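Local atomic coordinates of SusD homolog (Bacteroides thetaiotaomicron, PDB entry 3EHM), a protein that probably binds mucin O-glycans at the cell surface as a SusD-like lipoprotein, serving their uptake and use by a gut symbiont. Residues G61-Y66 and A79-T84; S86-A91 and E487-A492; P312-S317 and K466-A471; E455-G460 and C483-R488. All coordinates share one frame; numbering follows the deposited sequence.

Contact 1. Residues G61-Y66 and A79-T84; sequences GNYIGY and ANWNFT
A buried, mainly aromatic contact joins the short helix 60-63 of this SusD-like fold to the loop that leads into helix 85-110. The helix ends in a Schellman motif at G65, whose positive phi suits glycine, and Y63 leaves its last turn with CG anti to the carbonyl carbon (chi1 -56°). The Y63 ring slides past the W81 indole in the opposite direction, CE2 lying 3.7 Å from W81 CD1, with the two planes inclined at 72°. Further out, Y63 and F83 meet tip to tip, while the Y63 hydroxyl is hydrogen-bonded to the carbonyl of E78. An alanine in place of Y63 would probably loosen W81 and F83, since the ring against W81 and the hydroxyl against F83 would be gone. W81 NE1 and N62 OD1 are both bound by T313, which brings a third chain segment to this corner. N62 ND2 adds a weak, bent hydrogen bond to A79 O at 3.1 Å, and Y63 OH lies in the plane of the F83 ring, 3.4 Å from F83 CE1.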
loop_
_atom_site.group_PDB
_atom_site.type_symbol
_atom_site.label_atom_id
_atom_site.label_comp_id
_atom_site.label_asym_id
_atom_site.label_seq_id
_atom_site.Cartn_x
_atom_site.Cartn_y
_atom_site.Cartn_z
ATOM N N GLY A 61 5.684 -2.963 -4.362
ATOM C CA GLY A 61 5.043 -2.853 -5.665
ATOM C C GLY A 61 5.559 -3.867 -6.673
ATOM O O GLY A 61 4.849 -4.271 -7.600
ATOM N N ASN A 62 6.813 -4.263 -6.497
ATOM C CA ASN A 62 7.440 -5.244 -7.368
ATOM C C ASN A 62 6.941 -6.640 -7.004
ATOM O O ASN A 62 6.597 -7.429 -7.885
ATOM C CB ASN A 62 8.965 -5.144 -7.233
ATOM C CG ASN A 62 9.680 -6.450 -7.549
ATOM O OD1 ASN A 62 9.540 -7.014 -8.641
ATOM N ND2 ASN A 62 10.466 -6.930 -6.591
ATOM N N TYR A 63 6.881 -6.932 -5.706
ATOM C CA TYR A 63 6.423 -8.233 -5.228
ATOM C C TYR A 63 5.031 -8.586 -5.767
ATOM O O TYR A 63 4.823 -9.675 -6.302
ATOM C CB TYR A 63 6.358 -8.254 -3.696
ATOM C CG TYR A 63 7.646 -7.900 -2.965
ATOM C CD1 TYR A 63 7.601 -7.362 -1.677
ATOM C CD2 TYR A 63 8.897 -8.100 -3.551
ATOM C CE1 TYR A 63 8.767 -7.024 -0.990
ATOM C CE2 TYR A 63 10.074 -7.766 -2.873
ATOM C CZ TYR A 63 9.998 -7.225 -1.593
ATOM O OH TYR A 63 11.144 -6.864 -0.923
ATOM N N ILE A 64 4.082 -7.662 -5.618
ATOM C CA ILE A 64 2.706 -7.896 -6.053
ATOM C C ILE A 64 2.410 -7.603 -7.517
ATOM O O ILE A 64 1.265 -7.686 -7.949
ATOM C CB ILE A 64 1.712 -7.102 -5.197
ATOM C CG1 ILE A 64 1.970 -5.602 -5.369
ATOM C CG2 ILE A 64 1.816 -7.542 -3.743
ATOM C CD1 ILE A 64 1.142 -4.734 -4.473
ATOM N N GLY A 65 3.427 -7.231 -8.280
ATOM C CA GLY A 65 3.211 -7.005 -9.696
ATOM C C GLY A 65 2.653 -5.685 -10.177
ATOM O O GLY A 65 2.168 -5.609 -11.313
ATOM N N TYR A 66 2.675 -4.658 -9.333
ATOM C CA TYR A 66 2.222 -3.336 -9.766
ATOM C C TYR A 66 3.323 -2.858 -10.711
ATOM O O TYR A 66 3.062 -2.237 -11.743
ATOM C CB TYR A 66 2.164 -2.346 -8.594
ATOM C CG TYR A 66 0.842 -2.213 -7.871
ATOM C CD1 TYR A 66 0.698 -1.277 -6.849
ATOM C CD2 TYR A 66 -0.260 -2.999 -8.204
ATOM C CE1 TYR A 66 -0.503 -1.123 -6.173
ATOM C CE2 TYR A 66 -1.476 -2.853 -7.532
ATOM C CZ TYR A 66 -1.586 -1.911 -6.518
ATOM O OH TYR A 66 -2.768 -1.744 -5.843
ATOM N N ALA A 79 14.775 -5.821 -3.587
ATOM C CA ALA A 79 14.080 -6.112 -4.844
ATOM C C ALA A 79 14.075 -7.614 -5.095
ATOM O O ALA A 79 13.105 -8.170 -5.615
ATOM C CB ALA A 79 14.747 -5.387 -6.005
ATOM N N ASN A 80 15.164 -8.272 -4.718
ATOM C CA ASN A 80 15.255 -9.710 -4.901
ATOM C C ASN A 80 15.252 -10.450 -3.571
ATOM O O ASN A 80 15.844 -11.520 -3.422
ATOM C CB ASN A 80 16.478 -10.056 -5.739
ATOM C CG ASN A 80 16.281 -9.697 -7.195
ATOM O OD1 ASN A 80 16.048 -10.567 -8.039
ATOM N ND2 ASN A 80 16.343 -8.406 -7.495
ATOM N N TRP A 81 14.576 -9.834 -2.608
ATOM C CA TRP A 81 14.373 -10.390 -1.279
ATOM C C TRP A 81 15.613 -10.557 -0.407
ATOM O O TRP A 81 15.607 -11.356 0.527
ATOM C CB TRP A 81 13.652 -11.739 -1.407
ATOM C CG TRP A 81 12.410 -11.718 -2.275
ATOM C CD1 TRP A 81 12.127 -10.853 -3.298
ATOM C CD2 TRP A 81 11.343 -12.673 -2.258
ATOM N NE1 TRP A 81 10.955 -11.217 -3.921
ATOM C CE2 TRP A 81 10.453 -12.331 -3.302
ATOM C CE3 TRP A 81 11.054 -13.788 -1.463
ATOM C CZ2 TRP A 81 9.293 -13.068 -3.571
ATOM C CZ3 TRP A 81 9.899 -14.522 -1.731
ATOM C CH2 TRP A 81 9.034 -14.155 -2.777
ATOM N N ASN A 82 16.675 -9.816 -0.705
ATOM C CA ASN A 82 17.887 -9.895 0.103
ATOM C C ASN A 82 17.805 -8.722 1.078
ATOM O O ASN A 82 18.227 -7.605 0.769
ATOM C CB ASN A 82 19.130 -9.777 -0.782
ATOM C CG ASN A 82 20.405 -10.133 -0.042
ATOM O OD1 ASN A 82 21.480 -10.225 -0.641
ATOM N ND2 ASN A 82 20.293 -10.332 1.264
ATOM N N PHE A 83 17.246 -8.983 2.254
ATOM C CA PHE A 83 17.059 -7.947 3.260
ATOM C C PHE A 83 18.315 -7.639 4.070
ATOM O O PHE A 83 18.429 -8.014 5.238
ATOM C CB PHE A 83 15.904 -8.339 4.187
ATOM C CG PHE A 83 14.596 -8.582 3.469
ATOM C CD1 PHE A 83 14.342 -8.000 2.227
ATOM C CD2 PHE A 83 13.600 -9.359 4.056
ATOM C CE1 PHE A 83 13.112 -8.187 1.582
ATOM C CE2 PHE A 83 12.365 -9.550 3.421
ATOM C CZ PHE A 83 12.124 -8.963 2.183
ATOM N N THR A 84 19.243 -6.926 3.441
ATOM C CA THR A 84 20.510 -6.564 4.070
ATOM C C THR A 84 20.357 -5.572 5.210
ATOM O O THR A 84 19.348 -4.875 5.321
ATOM C CB THR A 84 21.470 -5.956 3.052
ATOM O OG1 THR A 84 20.931 -4.715 2.580
ATOM C CG2 THR A 84 21.660 -6.904 1.871
#

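Contact 2. Residues S86-A91 and E487-A492; sequences SRMNYA and ERFRFA
With CG anti to its carbonyl carbon (chi1 -73°) and bends at chi2 and chi3, selenomethionine M88 folds its tip over the ring of F489, whose CG is swung off the staggered position (chi1 -96°). The methyl CE sits almost on the ring normal, 3.9 Å from the F489 centroid, a CH-pi contact over the middle of one face. SE approaches the same ring obliquely and comes 3.7 Å from F489 CG. A91, one helical turn beyond M88, sets its CB 3.7 Å from F489 CD2, so two residues of the helix grip one phenyl group. The R490 carbonyl faces the M88 chain, its O 3.0 Å from SE, and has no hydrogen-bond partner in the model. A water accepts from A492 N at 2.9 Å and donates weakly to M88 O, while A492 CB packs against M88 CB. F83 meets F489 edge-to-face and takes R490 NE on its carbonyl. The arrangement is a Met-aromatic contact, fastening the irregular segment 487-492 along the first turns of helix 85-110.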
loop_
_atom_site.group_PDB
_atom_site.type_symbol
_atom_site.label_atom_id
_atom_site.label_comp_id
_atom_site.label_asym_id
_atom_site.label_seq_id
_atom_site.Cartn_x
_atom_site.Cartn_y
_atom_site.Cartn_z
ATOM N N SER A 86 21.900 -2.724 5.747
ATOM C CA SER A 86 21.769 -1.351 5.268
ATOM C C SER A 86 20.386 -1.034 4.698
ATOM O O SER A 86 19.822 0.013 5.000
ATOM C CB SER A 86 22.833 -1.049 4.208
ATOM O OG SER A 86 22.686 -1.905 3.094
ATOM N N ARG A 87 19.833 -1.935 3.888
ATOM C CA ARG A 87 18.517 -1.687 3.297
ATOM C C ARG A 87 17.353 -1.784 4.287
ATOM O O ARG A 87 16.349 -1.087 4.131
ATOM C CB ARG A 87 18.276 -2.631 2.114
ATOM C CG ARG A 87 19.236 -2.410 0.941
ATOM C CD ARG A 87 19.129 -1.000 0.344
ATOM N NE ARG A 87 17.848 -0.761 -0.315
ATOM C CZ ARG A 87 17.566 0.316 -1.043
ATOM N NH1 ARG A 87 18.479 1.266 -1.213
ATOM N NH2 ARG A 87 16.369 0.443 -1.603
HETATM N N MSE A 88 17.477 -2.648 5.294
HETATM C CA MSE A 88 16.422 -2.795 6.294
HETATM C C MSE A 88 16.472 -1.624 7.270
HETATM O O MSE A 88 15.447 -1.194 7.801
HETATM C CB MSE A 88 16.563 -4.123 7.041
HETATM C CG MSE A 88 16.176 -5.325 6.199
HETATM SE SE MSE A 88 14.353 -5.171 5.509
HETATM C CE MSE A 88 14.738 -4.508 3.729
ATOM N N ASN A 89 17.672 -1.115 7.516
ATOM C CA ASN A 89 17.826 0.041 8.387
ATOM C C ASN A 89 17.193 1.215 7.637
ATOM O O ASN A 89 16.524 2.074 8.222
ATOM C CB ASN A 89 19.308 0.314 8.634
ATOM C CG ASN A 89 19.551 1.659 9.273
ATOM O OD1 ASN A 89 20.165 2.545 8.672
ATOM N ND2 ASN A 89 19.068 1.828 10.496
ATOM N N TYR A 90 17.405 1.225 6.326
ATOM C CA TYR A 90 16.873 2.264 5.453
ATOM C C TYR A 90 15.344 2.196 5.481
ATOM O O TYR A 90 14.670 3.222 5.564
ATOM C CB TYR A 90 17.410 2.042 4.038
ATOM C CG TYR A 90 17.093 3.119 3.022
ATOM C CD1 TYR A 90 17.113 4.472 3.366
ATOM C CD2 TYR A 90 16.856 2.784 1.691
ATOM C CE1 TYR A 90 16.908 5.468 2.399
ATOM C CE2 TYR A 90 16.656 3.761 0.721
ATOM C CZ TYR A 90 16.685 5.099 1.077
ATOM O OH TYR A 90 16.508 6.056 0.098
ATOM N N ALA A 91 14.810 0.977 5.435
ATOM C CA ALA A 91 13.369 0.757 5.460
ATOM C C ALA A 91 12.769 1.217 6.787
ATOM O O ALA A 91 11.700 1.824 6.818
ATOM C CB ALA A 91 13.063 -0.719 5.234
ATOM N N GLU A 487 6.721 -12.348 3.342
ATOM C CA GLU A 487 5.620 -12.165 4.284
ATOM C C GLU A 487 5.823 -10.884 5.100
ATOM O O GLU A 487 4.886 -10.366 5.712
ATOM C CB GLU A 487 5.530 -13.358 5.247
ATOM C CG GLU A 487 5.152 -14.698 4.616
ATOM C CD GLU A 487 3.721 -14.745 4.099
ATOM O OE1 GLU A 487 2.892 -13.909 4.525
ATOM O OE2 GLU A 487 3.422 -15.635 3.272
ATOM N N ARG A 488 7.050 -10.373 5.101
ATOM C CA ARG A 488 7.376 -9.168 5.864
ATOM C C ARG A 488 8.831 -8.797 5.643
ATOM O O ARG A 488 9.605 -9.596 5.123
ATOM C CB ARG A 488 7.185 -9.434 7.363
ATOM C CG ARG A 488 8.139 -10.515 7.917
ATOM C CD ARG A 488 7.946 -10.774 9.416
ATOM N NE ARG A 488 8.487 -9.709 10.266
ATOM C CZ ARG A 488 9.757 -9.622 10.655
ATOM N NH1 ARG A 488 10.642 -10.536 10.280
ATOM N NH2 ARG A 488 10.148 -8.616 11.426
ATOM N N PHE A 489 9.192 -7.579 6.037
ATOM C CA PHE A 489 10.576 -7.131 5.967
ATOM C C PHE A 489 11.127 -7.592 7.313
ATOM O O PHE A 489 10.357 -7.797 8.251
ATOM C CB PHE A 489 10.667 -5.597 5.910
ATOM C CG PHE A 489 10.799 -5.031 4.521
ATOM C CD1 PHE A 489 10.804 -5.858 3.403
ATOM C CD2 PHE A 489 10.918 -3.653 4.336
ATOM C CE1 PHE A 489 10.922 -5.322 2.117
ATOM C CE2 PHE A 489 11.036 -3.110 3.054
ATOM C CZ PHE A 489 11.039 -3.950 1.944
ATOM N N ARG A 490 12.440 -7.772 7.421
ATOM C CA ARG A 490 13.019 -8.163 8.701
ATOM C C ARG A 490 13.791 -6.946 9.195
ATOM O O ARG A 490 14.209 -6.110 8.395
ATOM C CB ARG A 490 13.981 -9.350 8.551
ATOM C CG ARG A 490 15.306 -9.000 7.884
ATOM C CD ARG A 490 16.364 -10.072 8.104
ATOM N NE ARG A 490 17.630 -9.690 7.482
ATOM C CZ ARG A 490 18.802 -10.256 7.748
ATOM N NH1 ARG A 490 18.882 -11.243 8.631
ATOM N NH2 ARG A 490 19.899 -9.820 7.139
ATOM N N PHE A 491 13.964 -6.832 10.504
ATOM C CA PHE A 491 14.720 -5.714 11.051
ATOM C C PHE A 491 16.192 -5.955 10.751
ATOM O O PHE A 491 16.605 -7.091 10.505
ATOM C CB PHE A 491 14.513 -5.613 12.562
ATOM C CG PHE A 491 13.126 -5.202 12.951
ATOM C CD1 PHE A 491 12.720 -3.881 12.824
ATOM C CD2 PHE A 491 12.209 -6.144 13.402
ATOM C CE1 PHE A 491 11.416 -3.503 13.139
ATOM C CE2 PHE A 491 10.903 -5.775 13.721
ATOM C CZ PHE A 491 10.508 -4.453 13.586
ATOM N N ALA A 492 16.972 -4.882 10.752
ATOM C CA ALA A 492 18.404 -4.981 10.506
ATOM C C ALA A 492 19.026 -5.650 11.731
ATOM O O ALA A 492 18.874 -5.164 12.851
ATOM C CB ALA A 492 18.991 -3.585 10.304
HETATM O O HOH W 1 15.764 -2.205 10.737
#

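Contact 3. Residues P312-S317 and K466-A471; sequences PTNSKS and KPMDEA
T313 and P467 lie side by side with their side chains pointing the same way, T313 CB resting against P467 CB at 3.7 Å. The T313 methyl CG2, anti to the backbone N, is turned instead to D469 CB, also at 3.7 Å, where the two side chains cross obliquely. M468 is extended as far as SE, with CG anti to the backbone N (chi1 -177°), and then bends at chi3; its CG passes 3.8 Å from S315 OG. The touching parts of the two irregular segments, 312-315 and 466-469, run 22° apart, with T313 facing P467 and S315 facing D469. The backbones are also tied twice: M468 N gives a nearly straight hydrogen bond of 2.9 Å to P312 O, in the carbonyl plane, and D469 N reaches T313 O at 3.1 Å, nearly along the C=O axis but with a more bent N-H. D469 also turns its carboxylate back to accept from A471 N, a capping bond at the approach to helix 472-475, and pairs with R475 in a salt bridge. The contact thus joins the loop between strands 304-306 and 339-342 to the one linking helices 449-459 and 472-475.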
loop_
_atom_site.group_PDB
_atom_site.type_symbol
_atom_site.label_atom_id
_atom_site.label_comp_id
_atom_site.label_asym_id
_atom_site.label_seq_id
_atom_site.Cartn_x
_atom_site.Cartn_y
_atom_site.Cartn_z
ATOM N N PRO A 312 7.816 -9.958 -12.127
ATOM C CA PRO A 312 8.103 -9.630 -10.729
ATOM C C PRO A 312 9.421 -10.244 -10.286
ATOM O O PRO A 312 9.797 -11.324 -10.747
ATOM C CB PRO A 312 6.908 -10.213 -9.988
ATOM C CG PRO A 312 6.577 -11.418 -10.802
ATOM C CD PRO A 312 6.684 -10.896 -12.223
ATOM N N THR A 313 10.119 -9.541 -9.401
ATOM C CA THR A 313 11.401 -10.001 -8.883
ATOM C C THR A 313 12.292 -10.444 -10.046
ATOM O O THR A 313 12.736 -11.592 -10.121
ATOM C CB THR A 313 11.182 -11.149 -7.865
ATOM O OG1 THR A 313 10.211 -10.732 -6.891
ATOM C CG2 THR A 313 12.477 -11.484 -7.135
ATOM N N ASN A 314 12.539 -9.499 -10.949
ATOM C CA ASN A 314 13.357 -9.700 -12.137
ATOM C C ASN A 314 14.723 -10.268 -11.776
ATOM O O ASN A 314 15.361 -9.801 -10.836
ATOM C CB ASN A 314 13.531 -8.363 -12.865
ATOM C CG ASN A 314 14.220 -8.503 -14.214
ATOM O OD1 ASN A 314 14.437 -7.512 -14.908
ATOM N ND2 ASN A 314 14.558 -9.725 -14.595
ATOM N N SER A 315 15.169 -11.273 -12.524
ATOM C CA SER A 315 16.465 -11.885 -12.260
ATOM C C SER A 315 17.522 -11.377 -13.235
ATOM O O SER A 315 18.702 -11.683 -13.090
ATOM C CB SER A 315 16.366 -13.410 -12.357
ATOM O OG SER A 315 16.091 -13.822 -13.685
ATOM N N LYS A 316 17.096 -10.583 -14.212
ATOM C CA LYS A 316 18.010 -10.042 -15.216
ATOM C C LYS A 316 18.621 -8.693 -14.849
ATOM O O LYS A 316 18.019 -7.893 -14.129
ATOM C CB LYS A 316 17.288 -9.912 -16.560
ATOM C CG LYS A 316 17.501 -11.074 -17.524
ATOM C CD LYS A 316 17.045 -12.400 -16.948
ATOM C CE LYS A 316 17.172 -13.518 -17.987
ATOM N NZ LYS A 316 18.569 -13.695 -18.499
ATOM N N SER A 317 19.824 -8.445 -15.361
ATOM C CA SER A 317 20.523 -7.188 -15.118
ATOM C C SER A 317 19.822 -6.051 -15.855
ATOM O O SER A 317 19.043 -6.284 -16.777
ATOM C CB SER A 317 21.973 -7.281 -15.610
ATOM O OG SER A 317 22.698 -8.248 -14.872
ATOM N N LYS A 466 4.273 -15.388 -10.373
ATOM C CA LYS A 466 5.332 -15.862 -9.487
ATOM C C LYS A 466 6.637 -15.115 -9.733
ATOM O O LYS A 466 6.888 -14.635 -10.835
ATOM C CB LYS A 466 5.558 -17.359 -9.705
ATOM C CG LYS A 466 6.101 -17.679 -11.086
ATOM C CD LYS A 466 6.134 -19.173 -11.365
ATOM C CE LYS A 466 6.617 -19.434 -12.786
ATOM N NZ LYS A 466 5.964 -20.646 -13.368
ATOM N N PRO A 467 7.494 -15.014 -8.706
ATOM C CA PRO A 467 8.762 -14.308 -8.896
ATOM C C PRO A 467 9.625 -14.993 -9.955
ATOM O O PRO A 467 9.650 -16.215 -10.054
ATOM C CB PRO A 467 9.389 -14.346 -7.503
ATOM C CG PRO A 467 8.823 -15.609 -6.904
ATOM C CD PRO A 467 7.384 -15.549 -7.338
HETATM N N MSE A 468 10.327 -14.196 -10.751
HETATM C CA MSE A 468 11.180 -14.735 -11.800
HETATM C C MSE A 468 12.467 -15.310 -11.217
HETATM O O MSE A 468 12.976 -16.321 -11.693
HETATM C CB MSE A 468 11.508 -13.642 -12.806
HETATM C CG MSE A 468 12.337 -14.114 -13.969
HETATM SE SE MSE A 468 12.700 -12.687 -15.206
HETATM C CE MSE A 468 11.767 -11.225 -14.374
ATOM N N ASP A 469 12.988 -14.646 -10.188
ATOM C CA ASP A 469 14.204 -15.080 -9.509
ATOM C C ASP A 469 13.836 -16.194 -8.533
ATOM O O ASP A 469 13.448 -15.934 -7.395
ATOM C CB ASP A 469 14.820 -13.901 -8.752
ATOM C CG ASP A 469 16.096 -14.271 -8.022
ATOM O OD1 ASP A 469 16.589 -15.411 -8.196
ATOM O OD2 ASP A 469 16.607 -13.410 -7.273
ATOM N N GLU A 470 13.966 -17.439 -8.979
ATOM C CA GLU A 470 13.617 -18.581 -8.146
ATOM C C GLU A 470 14.472 -18.750 -6.893
ATOM O O GLU A 470 14.160 -19.570 -6.032
ATOM C CB GLU A 470 13.651 -19.862 -8.982
ATOM C CG GLU A 470 12.587 -19.896 -10.072
ATOM C CD GLU A 470 12.415 -21.275 -10.679
ATOM O OE1 GLU A 470 13.390 -21.800 -11.259
ATOM O OE2 GLU A 470 11.300 -21.833 -10.571
ATOM N N ALA A 471 15.546 -17.977 -6.786
ATOM C CA ALA A 471 16.405 -18.065 -5.613
ATOM C C ALA A 471 15.962 -17.080 -4.526
ATOM O O ALA A 471 16.438 -17.146 -3.393
ATOM C CB ALA A 471 17.852 -17.789 -6.003
#

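Contact 4. Residues E455-G460 and C483-R488; sequences EYRRTG and CRVPER
The close-fitting part of this contact is centred on R457, near the end of helix 449-459. Its chain starts with CG anti to the carbonyl carbon (chi1 -73°) and bends at chi3, so that CD passes 3.2 Å from E487 O and NH1 bonds to the same oxygen. That bond is 2.9 Å from R457 NH1 to E487 O and almost straight; it leaves within the guanidinium plane but meets the carbonyl from above its plane. NH1 also binds D138 O and NE binds W453 O, which fixes the rotation of the group. An alanine at R457 would probably free the E487 carbonyl from the helix, because the guanidinium that ties it there would be lost. The carboxylate of E487 itself turns to R526 in a salt bridge. Close apolar packing continues at buried V485, which Y456 meets tip to tip, its CE2 3.6 Å from V485 CG2.

The looser side lies at the Y456 hydroxyl and the partly exposed R484, which are joined through water: the water lies 2.7 Å from Y456 OH, in the ring plane, and accepts from R484 N at 2.9 Å. The R484 chain runs on extended to Q529. The contact ties the C-terminal end of helix 449-459 to the irregular segment 483-488 within the largely helical SusD-like fold.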
loop_
_atom_site.group_PDB
_atom_site.type_symbol
_atom_site.label_atom_id
_atom_site.label_comp_id
_atom_site.label_asym_id
_atom_site.label_seq_id
_atom_site.Cartn_x
_atom_site.Cartn_y
_atom_site.Cartn_z
ATOM N N GLU A 455 -2.712 -6.404 1.891
ATOM C CA GLU A 455 -3.963 -7.102 1.630
ATOM C C GLU A 455 -3.757 -8.465 0.990
ATOM O O GLU A 455 -4.521 -9.393 1.254
ATOM C CB GLU A 455 -4.891 -6.233 0.778
ATOM C CG GLU A 455 -5.535 -5.124 1.588
ATOM C CD GLU A 455 -6.432 -5.668 2.691
ATOM O OE1 GLU A 455 -7.604 -5.991 2.401
ATOM O OE2 GLU A 455 -5.964 -5.793 3.844
ATOM N N TYR A 456 -2.734 -8.597 0.152
ATOM C CA TYR A 456 -2.451 -9.887 -0.470
ATOM C C TYR A 456 -2.001 -10.877 0.605
ATOM O O TYR A 456 -2.475 -12.012 0.662
ATOM C CB TYR A 456 -1.343 -9.771 -1.517
ATOM C CG TYR A 456 -0.841 -11.125 -1.972
ATOM C CD1 TYR A 456 -1.580 -11.900 -2.868
ATOM C CD2 TYR A 456 0.339 -11.664 -1.449
ATOM C CE1 TYR A 456 -1.161 -13.181 -3.232
ATOM C CE2 TYR A 456 0.768 -12.943 -1.803
ATOM C CZ TYR A 456 0.012 -13.695 -2.694
ATOM O OH TYR A 456 0.423 -14.959 -3.045
ATOM N N ARG A 457 -1.074 -10.444 1.449
ATOM C CA ARG A 457 -0.566 -11.294 2.520
ATOM C C ARG A 457 -1.667 -11.710 3.492
ATOM O O ARG A 457 -1.666 -12.831 4.002
ATOM C CB ARG A 457 0.549 -10.574 3.281
ATOM C CG ARG A 457 1.861 -10.458 2.511
ATOM C CD ARG A 457 2.870 -9.633 3.292
ATOM N NE ARG A 457 2.538 -8.210 3.274
ATOM C CZ ARG A 457 3.025 -7.321 4.133
ATOM N NH1 ARG A 457 3.861 -7.707 5.089
ATOM N NH2 ARG A 457 2.685 -6.043 4.035
ATOM N N ARG A 458 -2.613 -10.811 3.744
ATOM C CA ARG A 458 -3.708 -11.113 4.662
ATOM C C ARG A 458 -4.717 -12.105 4.089
ATOM O O ARG A 458 -5.114 -13.054 4.770
ATOM C CB ARG A 458 -4.454 -9.829 5.055
ATOM C CG ARG A 458 -5.708 -10.072 5.906
ATOM C CD ARG A 458 -6.424 -8.768 6.262
ATOM N NE ARG A 458 -7.126 -8.151 5.132
ATOM C CZ ARG A 458 -8.373 -8.436 4.775
ATOM N NH1 ARG A 458 -9.075 -9.333 5.458
ATOM N NH2 ARG A 458 -8.928 -7.815 3.737
ATOM N N THR A 459 -5.104 -11.894 2.832
ATOM C CA THR A 459 -6.116 -12.720 2.174
ATOM C C THR A 459 -5.654 -13.770 1.172
ATOM O O THR A 459 -6.327 -14.785 0.978
ATOM C CB THR A 459 -7.124 -11.834 1.430
ATOM O OG1 THR A 459 -6.494 -11.275 0.269
ATOM C CG2 THR A 459 -7.601 -10.700 2.329
ATOM N N GLY A 460 -4.529 -13.520 0.516
ATOM C CA GLY A 460 -4.043 -14.452 -0.486
ATOM C C GLY A 460 -4.497 -13.990 -1.860
ATOM O O GLY A 460 -4.236 -14.648 -2.868
ATOM N N CYS A 483 5.697 -19.048 -0.966
ATOM C CA CYS A 483 5.865 -17.602 -1.069
ATOM C C CYS A 483 6.085 -17.055 -2.476
ATOM O O CYS A 483 7.039 -17.427 -3.165
ATOM C CB CYS A 483 7.035 -17.129 -0.188
ATOM S SG CYS A 483 6.715 -17.157 1.601
ATOM N N ARG A 484 5.190 -16.169 -2.896
ATOM C CA ARG A 484 5.328 -15.505 -4.184
ATOM C C ARG A 484 5.778 -14.083 -3.855
ATOM O O ARG A 484 6.181 -13.331 -4.733
ATOM C CB ARG A 484 4.008 -15.501 -4.956
ATOM C CG ARG A 484 3.637 -16.885 -5.460
ATOM C CD ARG A 484 2.519 -16.866 -6.488
ATOM N NE ARG A 484 2.219 -18.227 -6.911
ATOM C CZ ARG A 484 1.251 -18.564 -7.753
ATOM N NH1 ARG A 484 0.468 -17.634 -8.286
ATOM N NH2 ARG A 484 1.061 -19.843 -8.049
ATOM N N VAL A 485 5.706 -13.740 -2.567
ATOM C CA VAL A 485 6.136 -12.434 -2.054
ATOM C C VAL A 485 6.627 -12.641 -0.624
ATOM O O VAL A 485 6.254 -13.614 0.022
ATOM C CB VAL A 485 4.975 -11.397 -2.000
ATOM C CG1 VAL A 485 4.256 -11.348 -3.332
ATOM C CG2 VAL A 485 4.007 -11.731 -0.872
ATOM N N PRO A 486 7.490 -11.744 -0.115
ATOM C CA PRO A 486 7.944 -11.941 1.264
ATOM C C PRO A 486 6.742 -11.699 2.183
ATOM O O PRO A 486 5.832 -10.942 1.831
ATOM C CB PRO A 486 9.020 -10.865 1.436
ATOM C CG PRO A 486 9.528 -10.655 0.028
ATOM C CD PRO A 486 8.256 -10.674 -0.776
ATOM N N GLU A 487 6.721 -12.348 3.342
ATOM C CA GLU A 487 5.620 -12.165 4.284
ATOM C C GLU A 487 5.823 -10.884 5.100
ATOM O O GLU A 487 4.886 -10.366 5.712
ATOM C CB GLU A 487 5.530 -13.358 5.247
ATOM C CG GLU A 487 5.152 -14.698 4.616
ATOM C CD GLU A 487 3.721 -14.745 4.099
ATOM O OE1 GLU A 487 2.892 -13.909 4.525
ATOM O OE2 GLU A 487 3.422 -15.635 3.272
ATOM N N ARG A 488 7.050 -10.373 5.101
ATOM C CA ARG A 488 7.376 -9.168 5.864
ATOM C C ARG A 488 8.831 -8.797 5.643
ATOM O O ARG A 488 9.605 -9.596 5.123
ATOM C CB ARG A 488 7.185 -9.434 7.363
ATOM C CG ARG A 488 8.139 -10.515 7.917
ATOM C CD ARG A 488 7.946 -10.774 9.416
ATOM N NE ARG A 488 8.487 -9.709 10.266
ATOM C CZ ARG A 488 9.757 -9.622 10.655
ATOM N NH1 ARG A 488 10.642 -10.536 10.280
ATOM N NH2 ARG A 488 10.148 -8.616 11.426
HETATM O O HOH W 2 2.481 -16.144 -1.763
#

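Contact 1 lies at the middle of the group, its centre about 9 Å from that of contact 3 and about 12 Å from those of contacts 2 and 4. T313 carries the link to contact 3, through N62 and W81. F83 carries the one to contact 2, its CZ 3.6 Å from F489 CD1. W81 also packs on the backbone of contact 4, with CH2 3.4 Å from V485 N. Contacts 3 and 4 touch where P467 CD lies 3.6 Å from R484 O. Contacts 2 and 4 share E487 and R488, so one continuous segment serves helices 85-110 and 449-459. Contacts 2 and 3 do not touch, their nearest atoms being about 11 Å apart.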